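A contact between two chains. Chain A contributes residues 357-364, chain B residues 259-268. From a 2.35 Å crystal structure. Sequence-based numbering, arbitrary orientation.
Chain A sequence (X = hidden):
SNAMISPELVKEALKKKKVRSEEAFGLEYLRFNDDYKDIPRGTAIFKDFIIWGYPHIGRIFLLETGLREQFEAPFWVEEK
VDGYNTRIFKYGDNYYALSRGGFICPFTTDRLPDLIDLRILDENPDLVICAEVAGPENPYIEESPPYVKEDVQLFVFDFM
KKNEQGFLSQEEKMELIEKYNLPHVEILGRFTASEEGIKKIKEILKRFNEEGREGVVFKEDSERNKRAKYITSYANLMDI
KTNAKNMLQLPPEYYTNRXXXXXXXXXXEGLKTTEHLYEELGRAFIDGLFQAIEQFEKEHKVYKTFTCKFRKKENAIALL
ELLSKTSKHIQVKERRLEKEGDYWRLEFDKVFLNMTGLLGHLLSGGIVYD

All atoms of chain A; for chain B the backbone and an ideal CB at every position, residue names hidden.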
ATOM      1  N   GLY A 357      -2.019  18.738  -1.791  1.00 38.47           N
ATOM      2  CA  GLY A 357      -1.569  18.979  -3.197  1.00 39.41           C
ATOM      3  C   GLY A 357      -2.065  17.920  -4.201  1.00 38.79           C
ATOM      4  O   GLY A 357      -2.406  18.216  -5.328  1.00 39.79           O
ATOM      5  N   LEU A 358      -2.140  16.658  -3.799  1.00 37.92           N
ATOM      6  CA  LEU A 358      -2.572  15.620  -4.730  1.00 36.66           C
ATOM      7  C   LEU A 358      -4.054  15.796  -5.068  1.00 35.60           C
ATOM      8  O   LEU A 358      -4.446  15.787  -6.217  1.00 35.83           O
ATOM      9  CB  LEU A 358      -2.318  14.248  -4.121  1.00 36.30           C
ATOM     10  CG  LEU A 358      -2.791  13.002  -4.950  1.00 36.45           C
ATOM     11  CD1 LEU A 358      -2.103  13.028  -6.299  1.00 34.53           C
ATOM     12  CD2 LEU A 358      -2.431  11.732  -4.154  1.00 34.38           C
ATOM     13  N   LEU A 359      -4.885  15.967  -4.059  1.00 35.02           N
ATOM     14  CA  LEU A 359      -6.315  16.108  -4.298  1.00 35.07           C
ATOM     15  C   LEU A 359      -6.617  17.372  -5.134  1.00 36.14           C
ATOM     16  O   LEU A 359      -7.449  17.333  -6.045  1.00 38.27           O
ATOM     17  CB  LEU A 359      -7.092  16.067  -2.978  1.00 33.85           C
ATOM     18  CG  LEU A 359      -7.121  14.784  -2.106  1.00 31.89           C
ATOM     19  CD1 LEU A 359      -8.056  14.979  -0.896  1.00 27.96           C
ATOM     20  CD2 LEU A 359      -7.573  13.560  -2.844  1.00 34.02           C
ATOM     21  N   GLY A 360      -5.916  18.468  -4.869  1.00 36.70           N
ATOM     22  CA  GLY A 360      -5.986  19.657  -5.689  1.00 37.61           C
ATOM     23  C   GLY A 360      -5.620  19.408  -7.145  1.00 39.43           C
ATOM     24  O   GLY A 360      -6.236  20.001  -8.084  1.00 40.97           O
ATOM     25  N   HIS A 361      -4.611  18.563  -7.351  1.00 38.87           N
ATOM     26  CA  HIS A 361      -4.115  18.295  -8.700  1.00 40.26           C
ATOM     27  C   HIS A 361      -5.116  17.439  -9.482  1.00 39.51           C
ATOM     28  O   HIS A 361      -5.432  17.728 -10.614  1.00 38.99           O
ATOM     29  CB  HIS A 361      -2.720  17.641  -8.644  1.00 40.59           C
ATOM     30  CG  HIS A 361      -2.141  17.330  -9.997  1.00 42.88           C
ATOM     31  ND1 HIS A 361      -1.697  18.306 -10.863  1.00 45.15           N
ATOM     32  CD2 HIS A 361      -1.971  16.148 -10.645  1.00 43.41           C
ATOM     33  CE1 HIS A 361      -1.265  17.739 -11.981  1.00 48.31           C
ATOM     34  NE2 HIS A 361      -1.413  16.427 -11.869  1.00 46.39           N
ATOM     35  N   LEU A 362      -5.644  16.402  -8.836  1.00 38.78           N
ATOM     36  CA  LEU A 362      -6.627  15.540  -9.442  1.00 37.98           C
ATOM     37  C   LEU A 362      -7.991  16.201  -9.622  1.00 39.95           C
ATOM     38  O   LEU A 362      -8.577  16.084 -10.704  1.00 41.84           O
ATOM     39  CB  LEU A 362      -6.810  14.298  -8.609  1.00 36.40           C
ATOM     40  CG  LEU A 362      -5.564  13.507  -8.294  1.00 35.12           C
ATOM     41  CD1 LEU A 362      -5.980  12.291  -7.491  1.00 30.92           C
ATOM     42  CD2 LEU A 362      -4.857  13.144  -9.583  1.00 35.51           C
ATOM     43  N   LEU A 363      -8.487  16.895  -8.590  1.00 40.37           N
ATOM     44  CA  LEU A 363      -9.802  17.578  -8.650  1.00 41.52           C
ATOM     45  C   LEU A 363      -9.917  18.697  -9.687  1.00 42.92           C
ATOM     46  O   LEU A 363     -10.992  18.959 -10.190  1.00 45.01           O
ATOM     47  CB  LEU A 363     -10.211  18.138  -7.274  1.00 40.58           C
ATOM     48  CG  LEU A 363     -10.620  17.058  -6.281  1.00 39.80           C
ATOM     49  CD1 LEU A 363     -10.832  17.723  -4.990  1.00 39.63           C
ATOM     50  CD2 LEU A 363     -11.877  16.336  -6.723  1.00 38.76           C
ATOM     51  N   SER A 364      -8.822  19.340 -10.040  1.00 43.73           N
ATOM     52  CA  SER A 364      -8.855  20.320 -11.114  1.00 45.13           C
ATOM     53  C   SER A 364      -8.490  19.686 -12.450  1.00 45.64           C
ATOM     54  O   SER A 364      -8.168  20.391 -13.406  1.00 45.79           O
ATOM     55  CB  SER A 364      -7.914  21.462 -10.793  1.00 45.99           C
ATOM     56  OG  SER A 364      -6.672  20.940 -10.404  1.00 47.98           O
TER
ATOM     57  N   UNK B 259      -7.490   3.035  -5.399  1.00 36.83           N
ATOM     58  CA  UNK B 259      -8.603   3.416  -4.530  1.00 34.96           C
ATOM     59  C   UNK B 259      -9.086   4.807  -4.859  1.00 34.17           C
ATOM     60  O   UNK B 259     -10.287   5.068  -4.965  1.00 32.97           O
ATOM     61  CB  UNK B 259      -8.195   3.338  -3.057  1.00 34.96           C
ATOM     62  N   UNK B 260      -8.133   5.714  -5.006  1.00 33.54           N
ATOM     63  CA  UNK B 260      -8.424   7.055  -5.426  1.00 33.60           C
ATOM     64  C   UNK B 260      -9.165   7.136  -6.742  1.00 32.56           C
ATOM     65  O   UNK B 260      -9.967   8.049  -6.923  1.00 32.51           O
ATOM     66  CB  UNK B 260      -7.121   7.851  -5.523  1.00 33.60           C
ATOM     67  N   UNK B 261      -8.840   6.257  -7.682  1.00 31.19           N
ATOM     68  CA  UNK B 261      -9.521   6.248  -8.949  1.00 31.00           C
ATOM     69  C   UNK B 261     -10.975   5.918  -8.740  1.00 30.48           C
ATOM     70  O   UNK B 261     -11.838   6.478  -9.380  1.00 30.27           O
ATOM     71  CB  UNK B 261      -8.871   5.255  -9.914  1.00 31.00           C
ATOM     72  N   UNK B 262     -11.230   4.948  -7.867  1.00 29.83           N
ATOM     73  CA  UNK B 262     -12.547   4.560  -7.582  1.00 29.11           C
ATOM     74  C   UNK B 262     -13.261   5.692  -6.862  1.00 29.61           C
ATOM     75  O   UNK B 262     -14.362   6.061  -7.256  1.00 29.35           O
ATOM     76  CB  UNK B 262     -12.558   3.268  -6.763  1.00 29.11           C
ATOM     77  N   UNK B 263     -12.648   6.221  -5.800  1.00 29.81           N
ATOM     78  CA  UNK B 263     -13.232   7.302  -5.019  1.00 30.56           C
ATOM     79  C   UNK B 263     -13.494   8.586  -5.839  1.00 31.00           C
ATOM     80  O   UNK B 263     -14.494   9.244  -5.625  1.00 31.26           O
ATOM     81  CB  UNK B 263     -12.308   7.625  -3.843  1.00 30.56           C
ATOM     82  N   UNK B 264     -12.632   8.926  -6.785  1.00 30.55           N
ATOM     83  CA  UNK B 264     -12.852  10.129  -7.557  1.00 31.67           C
ATOM     84  C   UNK B 264     -13.978   9.952  -8.553  1.00 30.45           C
ATOM     85  O   UNK B 264     -14.686  10.874  -8.793  1.00 30.55           O
ATOM     86  CB  UNK B 264     -11.568  10.536  -8.282  1.00 31.67           C
ATOM     87  N   UNK B 265     -14.126   8.768  -9.121  1.00 29.86           N
ATOM     88  CA  UNK B 265     -15.300   8.445  -9.945  1.00 30.03           C
ATOM     89  C   UNK B 265     -16.593   8.561  -9.138  1.00 30.81           C
ATOM     90  O   UNK B 265     -17.606   9.044  -9.631  1.00 31.12           O
ATOM     91  CB  UNK B 265     -15.172   7.034 -10.523  1.00 30.03           C
ATOM     92  N   UNK B 266     -16.536   8.167  -7.876  1.00 31.98           N
ATOM     93  CA  UNK B 266     -17.721   8.176  -7.039  1.00 33.17           C
ATOM     94  C   UNK B 266     -18.057   9.607  -6.722  1.00 34.53           C
ATOM     95  O   UNK B 266     -19.237   9.981  -6.696  1.00 34.96           O
ATOM     96  CB  UNK B 266     -17.518   7.360  -5.761  1.00 33.17           C
ATOM     97  N   UNK B 267     -17.029  10.413  -6.507  1.00 35.44           N
ATOM     98  CA  UNK B 267     -17.219  11.843  -6.333  1.00 37.38           C
ATOM     99  C   UNK B 267     -17.759  12.480  -7.603  1.00 39.09           C
ATOM    100  O   UNK B 267     -18.718  13.269  -7.546  1.00 41.04           O
ATOM    101  CB  UNK B 267     -15.904  12.510  -5.925  1.00 37.38           C
ATOM    102  N   UNK B 268     -17.160  12.185  -8.764  1.00 39.52           N
ATOM    103  CA  UNK B 268     -17.655  12.779 -10.003  1.00 40.20           C
ATOM    104  C   UNK B 268     -19.130  12.419 -10.224  1.00 41.19           C
ATOM    105  O   UNK B 268     -19.937  13.309 -10.463  1.00 43.41           O
ATOM    106  CB  UNK B 268     -16.810  12.314 -11.191  1.00 40.20           C
TER

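Every phi/psi pair of chain B is helical: phi lies between -56° and -74° and psi between -35° and -51°, and the i to i+4 backbone hydrogen bonds run unbroken from the N of position 263 to the O of position 259 onward. Its axis approaches that of helix 357-363 of chain A no closer than 12.1 Å, at 54° between N-to-C directions, so side chains, not backbones, must bridge the gap. What chain A offers is apolar: the methyl ends of Leu A358, Leu A359, Leu A362 and Leu A363, with no side-chain donor, acceptor or charge among them.

Position 259 finds nothing of residues 357-364 within 5.5 Å of its ideal CB, so the contact sets no preference. It is Ile B259, whose side chain is out of reach of the stretch.

At position 260, CA-to-CB points toward chain A, and the ideal CB lies 5.0 Å from Leu A362 CD1. The CA of position 260 is 9.4 Å from Leu A359 CA, leaving room for a medium-sized side chain. Leu, Ile or Met would suit the surrounding methyls; a charged group would find no partner among them. The residue is Leu B260, chi1 -81° (m) and chi2 158° (t). Its two methyls diverge: CD1 lies 4.1 Å from Leu A358 CD2, while CD2 lies 4.2 Å from Leu A359 CD2. The side chain thus spans two successive residues of the opposing helix.

Position 261 directs its CA-to-CB bond away, so a long or polar side chain is as admissible here as any other. It is Arg B261, with chi3 off-rotamer at -147°; its guanidinium hydrogen-bonds outside the two stretches. Positions 262 and 263 are also without contact, and the visible atoms do not discriminate between side chains. They are Leu B262 and Val B263.

Position 264 again points toward chain A, one helical turn after 260. The CA of position 264 is 8.1 Å from Leu A363 CA. Even so, nothing of residues 357-364 comes within 5.5 Å of the ideal CB. A branched or flexible apolar side chain, Leu or Met for instance, could reach the methyls beyond. Leu B264 (m, t) does so: its CD1 comes to 3.4 Å from Leu A362 CD1, a tight methyl contact, and its CD2 to 3.8 Å from Leu A363 CD2. Of the chain B residues here it has the largest area covered by the other stretch, 59 Å².

Positions 265 and 266 are out of reach, and chain A gives no guidance. They are Phe B265 and Met B266.

Position 267 points toward chain A, but its ideal CB has nothing of residues 357-364 within 5.5 Å. A side chain with apolar surface beyond CB could touch Leu A363; Leu, Met, Phe, Tyr or the aliphatic part of Lys would serve. It is Tyr B267, chi1 177° (t), with CE2 3.8 Å from Leu A363 CD2, the methyl meeting the ring obliquely. No hydrogen bond crosses between the stretches.

Position 268 is out of reach, leaving the choice open. Glu B268 hydrogen-bonds elsewhere in the structure.

Chain B 259-268: ILRLVLFMYE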
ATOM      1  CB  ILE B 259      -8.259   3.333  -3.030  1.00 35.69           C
ATOM      2  CG1 ILE B 259      -7.982   1.876  -2.636  1.00 34.62           C
ATOM      3  CG2 ILE B 259      -9.454   3.808  -2.164  1.00 34.00           C
ATOM      4  CD1 ILE B 259      -7.518   1.779  -1.204  1.00 36.75           C
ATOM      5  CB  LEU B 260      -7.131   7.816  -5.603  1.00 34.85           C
ATOM      6  CG  LEU B 260      -6.547   8.353  -4.330  1.00 36.82           C
ATOM      7  CD1 LEU B 260      -4.998   8.615  -4.527  1.00 38.57           C
ATOM      8  CD2 LEU B 260      -7.380   9.558  -4.000  1.00 32.00           C
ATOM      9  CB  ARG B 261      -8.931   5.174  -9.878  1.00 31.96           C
ATOM     10  CG  ARG B 261      -7.598   5.557 -10.554  1.00 35.34           C
ATOM     11  CD  ARG B 261      -7.043   4.355 -11.320  1.00 38.98           C
ATOM     12  NE  ARG B 261      -5.584   4.301 -11.327  1.00 44.05           N
ATOM     13  CZ  ARG B 261      -4.889   3.370 -11.983  1.00 46.16           C
ATOM     14  NH1 ARG B 261      -3.556   3.353 -11.914  1.00 46.08           N
ATOM     15  NH2 ARG B 261      -5.522   2.439 -12.696  1.00 43.28           N
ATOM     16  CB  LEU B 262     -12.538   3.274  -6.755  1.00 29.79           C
ATOM     17  CG  LEU B 262     -12.203   2.013  -7.575  1.00 29.80           C
ATOM     18  CD1 LEU B 262     -12.025   0.799  -6.643  1.00 29.78           C
ATOM     19  CD2 LEU B 262     -13.280   1.699  -8.661  1.00 29.23           C
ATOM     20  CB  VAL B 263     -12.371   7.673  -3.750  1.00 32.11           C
ATOM     21  CG1 VAL B 263     -13.035   8.855  -2.959  1.00 33.77           C
ATOM     22  CG2 VAL B 263     -12.181   6.448  -2.796  1.00 29.14           C
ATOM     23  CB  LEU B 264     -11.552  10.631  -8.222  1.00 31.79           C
ATOM     24  CG  LEU B 264     -10.686  11.231  -7.107  1.00 34.25           C
ATOM     25  CD1 LEU B 264      -9.270  11.465  -7.519  1.00 36.95           C
ATOM     26  CD2 LEU B 264     -11.313  12.528  -6.685  1.00 38.85           C
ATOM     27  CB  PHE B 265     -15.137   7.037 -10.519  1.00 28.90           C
ATOM     28  CG  PHE B 265     -16.347   6.515 -11.250  1.00 28.78           C
ATOM     29  CD1 PHE B 265     -16.698   7.007 -12.483  1.00 27.64           C
ATOM     30  CD2 PHE B 265     -17.136   5.488 -10.687  1.00 27.60           C
ATOM     31  CE1 PHE B 265     -17.833   6.472 -13.173  1.00 29.92           C
ATOM     32  CE2 PHE B 265     -18.247   4.951 -11.379  1.00 28.05           C
ATOM     33  CZ  PHE B 265     -18.594   5.427 -12.606  1.00 27.24           C
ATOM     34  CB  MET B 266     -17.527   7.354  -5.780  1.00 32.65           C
ATOM     35  CG  MET B 266     -17.389   5.893  -6.053  1.00 33.28           C
ATOM     36  SD  MET B 266     -17.093   4.882  -4.573  1.00 37.08           S
ATOM     37  CE  MET B 266     -18.724   4.963  -3.867  1.00 35.72           C
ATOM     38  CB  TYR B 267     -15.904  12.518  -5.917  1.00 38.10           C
ATOM     39  CG  TYR B 267     -16.007  14.024  -5.797  1.00 40.57           C
ATOM     40  CD1 TYR B 267     -16.601  14.606  -4.704  1.00 45.24           C
ATOM     41  CD2 TYR B 267     -15.526  14.860  -6.793  1.00 44.60           C
ATOM     42  CE1 TYR B 267     -16.721  16.020  -4.601  1.00 47.80           C
ATOM     43  CE2 TYR B 267     -15.632  16.284  -6.697  1.00 47.25           C
ATOM     44  CZ  TYR B 267     -16.231  16.832  -5.587  1.00 47.76           C
ATOM     45  OH  TYR B 267     -16.346  18.194  -5.441  1.00 55.67           O
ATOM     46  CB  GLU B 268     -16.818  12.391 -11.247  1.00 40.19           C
ATOM     47  CG  GLU B 268     -17.221  13.189 -12.483  1.00 38.43           C
ATOM     48  CD  GLU B 268     -16.224  13.126 -13.643  1.00 40.85           C
ATOM     49  OE1 GLU B 268     -15.371  12.240 -13.685  1.00 36.85           O
ATOM     50  OE2 GLU B 268     -16.301  13.987 -14.558  1.00 45.89           O
TER
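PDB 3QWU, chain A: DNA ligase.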